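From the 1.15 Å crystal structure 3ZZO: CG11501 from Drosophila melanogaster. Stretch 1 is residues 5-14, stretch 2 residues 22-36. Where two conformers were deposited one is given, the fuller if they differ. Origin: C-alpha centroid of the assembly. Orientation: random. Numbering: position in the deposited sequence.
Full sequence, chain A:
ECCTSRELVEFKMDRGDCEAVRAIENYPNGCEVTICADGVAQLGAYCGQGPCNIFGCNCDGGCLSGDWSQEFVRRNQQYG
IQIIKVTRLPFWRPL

Stretch 1 (5-14) SRELVEFKMD
Stretch 2, residues 22-36: RAIENYPNGCEVTIC

Strand 6-13 pairs antiparallel with strand 31-35, the axes 4.7 Å apart at closest and their N-to-C directions 165° apart. Residue numbers in register sum to 42.

Arg-6 (chi1 p, chi2 and chi3 t) opens the strand, its CD lying 3.7 Å from Thr-34 CG2, a methyl that suits the aliphatic part of arginine. Glu-7 (m, t) begins the ladder: its N donates to Ile-35 O at 3.0 Å, and Ile-35 N returns a bond to Glu-7 O at 2.9 Å. Though buried, its carboxylate is satisfied, OE1 being hydrogen-bonded elsewhere in the structure. Leu-8 (m, t) pairs without hydrogen bonds with Thr-34 (m) on the partly exposed face, CA to CA 4.5 Å; Leu-8 CD2 reaches Thr-34 OG1 at 3.4 Å.

At Val-9 (t) the ladder repeats: Val-9 N to Val-33 O, 2.8 Å, and Val-33 N to Val-9 O, 3.0 Å. Beta-branched residues favour such extended backbones. On this buried face Val-9 CB meets Val-33 (p) CG1 and Val-9 CG2 meets Ile-35 (p) CD1, both at 3.9 Å. Glu-10 (m, t) shares the other face with Glu-32 (p, t), where a carboxylate can meet solvent: a water links Glu-10 OE1 (2.5 Å) to Asn-29 O (3.0 Å).

Phe-11 N donates to Cys-31 O at 3.0 Å and Cys-31 N to Phe-11 O at 2.8 Å. With chi1 p and chi2 -83°, the aromatic ring offers one face to Cys-31 CB, 3.6 Å from the Phe-11 ring centroid, and its edge to Ala-23, Phe-11 CZ lying 3.6 Å from Ala-23 CB. Opposite Lys-12 lies Gly-30 (phi/psi 86/-138), where an ideal CB would clash with Phe-11 O and Lys-12 CG. Extended Lys-12 (m, t, t, t) carries NZ to a second water at 2.8 Å, which donates to Pro-28 O at 2.9 Å. Met-13 (m, t, p) finishes the strand, its SD 3.8 Å from Cys-31 SG.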

# COMPACT_ATOMS: atom_id res chain seq x y z
N SER A 5 -0.13 5.88 8.88
CA SER A 5 0.23 4.48 8.73
C SER A 5 0.20 4.08 7.25
O SER A 5 -0.68 4.51 6.51
CB SER A 5 -0.72 3.56 9.52
OG SER A 5 -0.56 3.79 10.90
N ARG A 6 1.19 3.27 6.87
CA ARG A 6 1.24 2.68 5.53
C ARG A 6 2.01 1.38 5.61
O ARG A 6 2.56 1.05 6.68
CB ARG A 6 1.79 3.64 4.51
CG ARG A 6 3.19 4.11 4.72
CD ARG A 6 3.53 5.46 4.04
NE ARG A 6 4.86 5.89 4.30
CZ ARG A 6 5.55 6.61 3.44
NH1 ARG A 6 5.06 6.96 2.22
NH2 ARG A 6 6.78 6.94 3.76
N GLU A 7 2.03 0.60 4.56
CA GLU A 7 2.82 -0.63 4.52
C GLU A 7 3.69 -0.64 3.30
O GLU A 7 3.28 -0.28 2.20
CB GLU A 7 1.97 -1.90 4.52
CG GLU A 7 1.36 -2.25 5.85
CD GLU A 7 0.56 -3.51 5.82
OE1 GLU A 7 0.16 -3.99 4.76
OE2 GLU A 7 0.31 -4.04 6.95
N LEU A 8 4.91 -1.11 3.49
CA LEU A 8 5.85 -1.43 2.41
C LEU A 8 5.73 -2.90 2.11
O LEU A 8 5.97 -3.73 3.00
CB LEU A 8 7.30 -1.16 2.89
CG LEU A 8 7.67 0.24 3.48
CD1 LEU A 8 8.96 0.18 4.28
CD2 LEU A 8 7.71 1.28 2.38
N VAL A 9 5.34 -3.27 0.91
CA VAL A 9 5.11 -4.64 0.54
C VAL A 9 6.03 -5.05 -0.59
O VAL A 9 6.11 -4.37 -1.62
CB VAL A 9 3.65 -4.85 0.10
CG1 VAL A 9 3.37 -6.32 -0.26
CG2 VAL A 9 2.68 -4.36 1.16
N GLU A 10 6.76 -6.15 -0.40
CA GLU A 10 7.55 -6.77 -1.46
C GLU A 10 6.86 -8.05 -1.85
O GLU A 10 6.40 -8.81 -0.99
CB GLU A 10 8.98 -7.08 -1.00
CG GLU A 10 9.77 -5.86 -0.68
CD GLU A 10 11.23 -6.21 -0.32
OE1 GLU A 10 11.70 -7.37 -0.51
OE2 GLU A 10 11.91 -5.31 0.24
N PHE A 11 6.76 -8.30 -3.15
CA PHE A 11 5.98 -9.44 -3.62
C PHE A 11 6.43 -9.85 -5.01
O PHE A 11 7.06 -9.05 -5.73
CB PHE A 11 4.48 -9.07 -3.64
CG PHE A 11 4.13 -7.94 -4.59
CD1 PHE A 11 4.29 -6.61 -4.20
CD2 PHE A 11 3.65 -8.21 -5.87
CE1 PHE A 11 4.00 -5.60 -5.09
CE2 PHE A 11 3.36 -7.17 -6.76
CZ PHE A 11 3.54 -5.87 -6.36
N LYS A 12 6.05 -11.04 -5.41
CA LYS A 12 6.20 -11.50 -6.79
C LYS A 12 4.81 -11.69 -7.36
O LYS A 12 3.81 -11.63 -6.65
CB LYS A 12 7.07 -12.74 -6.86
CG LYS A 12 8.53 -12.41 -6.65
CD LYS A 12 9.47 -13.64 -6.56
CE LYS A 12 10.93 -13.20 -6.32
NZ LYS A 12 11.78 -14.38 -6.01
N MET A 13 4.73 -11.86 -8.68
CA MET A 13 3.45 -11.92 -9.39
C MET A 13 3.47 -13.11 -10.33
O MET A 13 4.41 -13.29 -11.10
CB MET A 13 3.28 -10.64 -10.27
CG MET A 13 3.22 -9.38 -9.46
SD MET A 13 3.06 -7.93 -10.47
CE MET A 13 1.33 -8.05 -10.93
N ASP A 14 2.41 -13.88 -10.34
CA ASP A 14 2.29 -14.97 -11.29
C ASP A 14 1.93 -14.53 -12.68
O ASP A 14 2.31 -15.14 -13.67
CB ASP A 14 1.24 -15.96 -10.81
CG ASP A 14 1.62 -16.66 -9.53
OD1 ASP A 14 2.83 -16.87 -9.27
OD2 ASP A 14 0.68 -16.89 -8.78
N ARG A 22 0.55 -0.81 -9.94
CA ARG A 22 1.10 0.47 -9.46
C ARG A 22 2.26 0.27 -8.50
O ARG A 22 2.47 1.07 -7.60
CB ARG A 22 -0.01 1.38 -8.90
CG ARG A 22 -0.98 1.86 -9.93
CD ARG A 22 -1.81 3.02 -9.37
NE ARG A 22 -0.96 4.08 -8.85
N ALA A 23 3.03 -0.80 -8.71
CA ALA A 23 4.23 -1.12 -7.96
C ALA A 23 5.42 -0.80 -8.82
O ALA A 23 5.27 -0.52 -10.00
CB ALA A 23 4.21 -2.58 -7.54
N ILE A 24 6.59 -0.85 -8.23
CA ILE A 24 7.83 -0.62 -8.94
C ILE A 24 8.67 -1.88 -8.98
O ILE A 24 8.62 -2.75 -8.09
CB ILE A 24 8.59 0.53 -8.36
CG1 ILE A 24 9.12 0.24 -7.04
CG2 ILE A 24 7.77 1.81 -8.37
CD1 ILE A 24 10.09 1.30 -6.49
N GLU A 25 9.42 -2.01 -10.04
CA GLU A 25 10.33 -3.11 -10.18
C GLU A 25 11.38 -3.12 -9.11
O GLU A 25 11.97 -2.10 -8.80
CB GLU A 25 11.05 -3.03 -11.51
CG GLU A 25 10.29 -3.51 -12.64
CD GLU A 25 10.07 -5.07 -12.63
OE1 GLU A 25 10.83 -5.80 -11.97
OE2 GLU A 25 9.08 -5.43 -13.25
N ASN A 26 11.66 -4.31 -8.59
CA ASN A 26 12.69 -4.48 -7.58
C ASN A 26 13.43 -5.76 -7.96
O ASN A 26 13.81 -6.50 -7.14
CB ASN A 26 12.06 -4.57 -6.18
CG ASN A 26 13.07 -4.54 -5.04
OD1 ASN A 26 12.83 -5.19 -4.01
ND2 ASN A 26 14.15 -3.77 -5.18
N TYR A 27 13.61 -6.04 -9.25
CA TYR A 27 14.37 -7.18 -9.72
C TYR A 27 15.76 -7.16 -9.06
O TYR A 27 16.40 -6.13 -9.00
CB TYR A 27 14.50 -7.10 -11.27
CG TYR A 27 15.42 -8.13 -11.85
CD1 TYR A 27 14.99 -9.38 -12.19
CD2 TYR A 27 16.76 -7.83 -12.06
CE1 TYR A 27 15.85 -10.36 -12.71
CE2 TYR A 27 17.64 -8.79 -12.54
CZ TYR A 27 17.20 -10.04 -12.89
OH TYR A 27 18.02 -10.97 -13.38
N PRO A 28 16.28 -8.30 -8.60
CA PRO A 28 15.75 -9.67 -8.76
C PRO A 28 14.88 -10.09 -7.60
O PRO A 28 14.72 -11.30 -7.44
CB PRO A 28 17.04 -10.54 -8.81
CG PRO A 28 17.93 -9.81 -7.87
CD PRO A 28 17.68 -8.34 -8.06
N ASN A 29 14.34 -9.13 -6.85
CA ASN A 29 13.53 -9.47 -5.64
C ASN A 29 12.08 -9.13 -5.82
O ASN A 29 11.38 -8.85 -4.86
CB ASN A 29 14.16 -8.77 -4.46
CG ASN A 29 15.53 -9.31 -4.21
OD1 ASN A 29 16.50 -8.60 -4.32
ND2 ASN A 29 15.62 -10.62 -3.98
N GLY A 30 11.57 -9.21 -7.02
CA GLY A 30 10.14 -9.01 -7.30
C GLY A 30 9.81 -7.53 -7.51
O GLY A 30 10.52 -6.80 -8.18
N CYS A 31 8.68 -7.12 -6.92
CA CYS A 31 8.10 -5.79 -6.99
C CYS A 31 8.03 -5.20 -5.60
O CYS A 31 8.00 -5.95 -4.60
CB CYS A 31 6.65 -5.85 -7.48
SG CYS A 31 6.34 -6.69 -9.04
N GLU A 32 7.97 -3.89 -5.50
CA GLU A 32 7.73 -3.23 -4.22
C GLU A 32 6.69 -2.15 -4.38
O GLU A 32 6.61 -1.49 -5.41
CB GLU A 32 9.02 -2.67 -3.67
CG GLU A 32 9.62 -1.63 -4.42
CD GLU A 32 10.98 -1.12 -3.85
OE1 GLU A 32 11.79 -1.98 -3.40
OE2 GLU A 32 11.23 0.14 -3.83
N VAL A 33 5.90 -1.96 -3.34
CA VAL A 33 4.86 -0.96 -3.35
C VAL A 33 4.63 -0.47 -1.92
O VAL A 33 4.80 -1.22 -0.95
CB VAL A 33 3.55 -1.55 -3.96
CG1 VAL A 33 2.95 -2.66 -3.08
CG2 VAL A 33 2.51 -0.45 -4.26
N THR A 34 4.19 0.78 -1.78
CA THR A 34 3.77 1.35 -0.51
C THR A 34 2.27 1.54 -0.62
O THR A 34 1.82 2.26 -1.51
CB THR A 34 4.48 2.68 -0.24
OG1 THR A 34 5.88 2.45 -0.22
CG2 THR A 34 4.08 3.25 1.08
N ILE A 35 1.51 0.93 0.30
CA ILE A 35 0.06 0.94 0.25
C ILE A 35 -0.54 1.59 1.48
O ILE A 35 0.06 1.67 2.54
CB ILE A 35 -0.50 -0.51 0.11
CG1 ILE A 35 -0.13 -1.39 1.32
CG2 ILE A 35 -0.08 -1.12 -1.20
CD1 ILE A 35 -0.88 -2.70 1.41
N CYS A 36 -1.79 2.01 1.30
CA CYS A 36 -2.67 2.39 2.38
C CYS A 36 -3.55 1.20 2.77
O CYS A 36 -3.42 0.10 2.21
CB CYS A 36 -3.52 3.61 1.98
SG CYS A 36 -2.53 5.06 1.52
O HOH W 1 11.45 -9.43 -1.96
O HOH W 2 14.30 -13.24 -5.38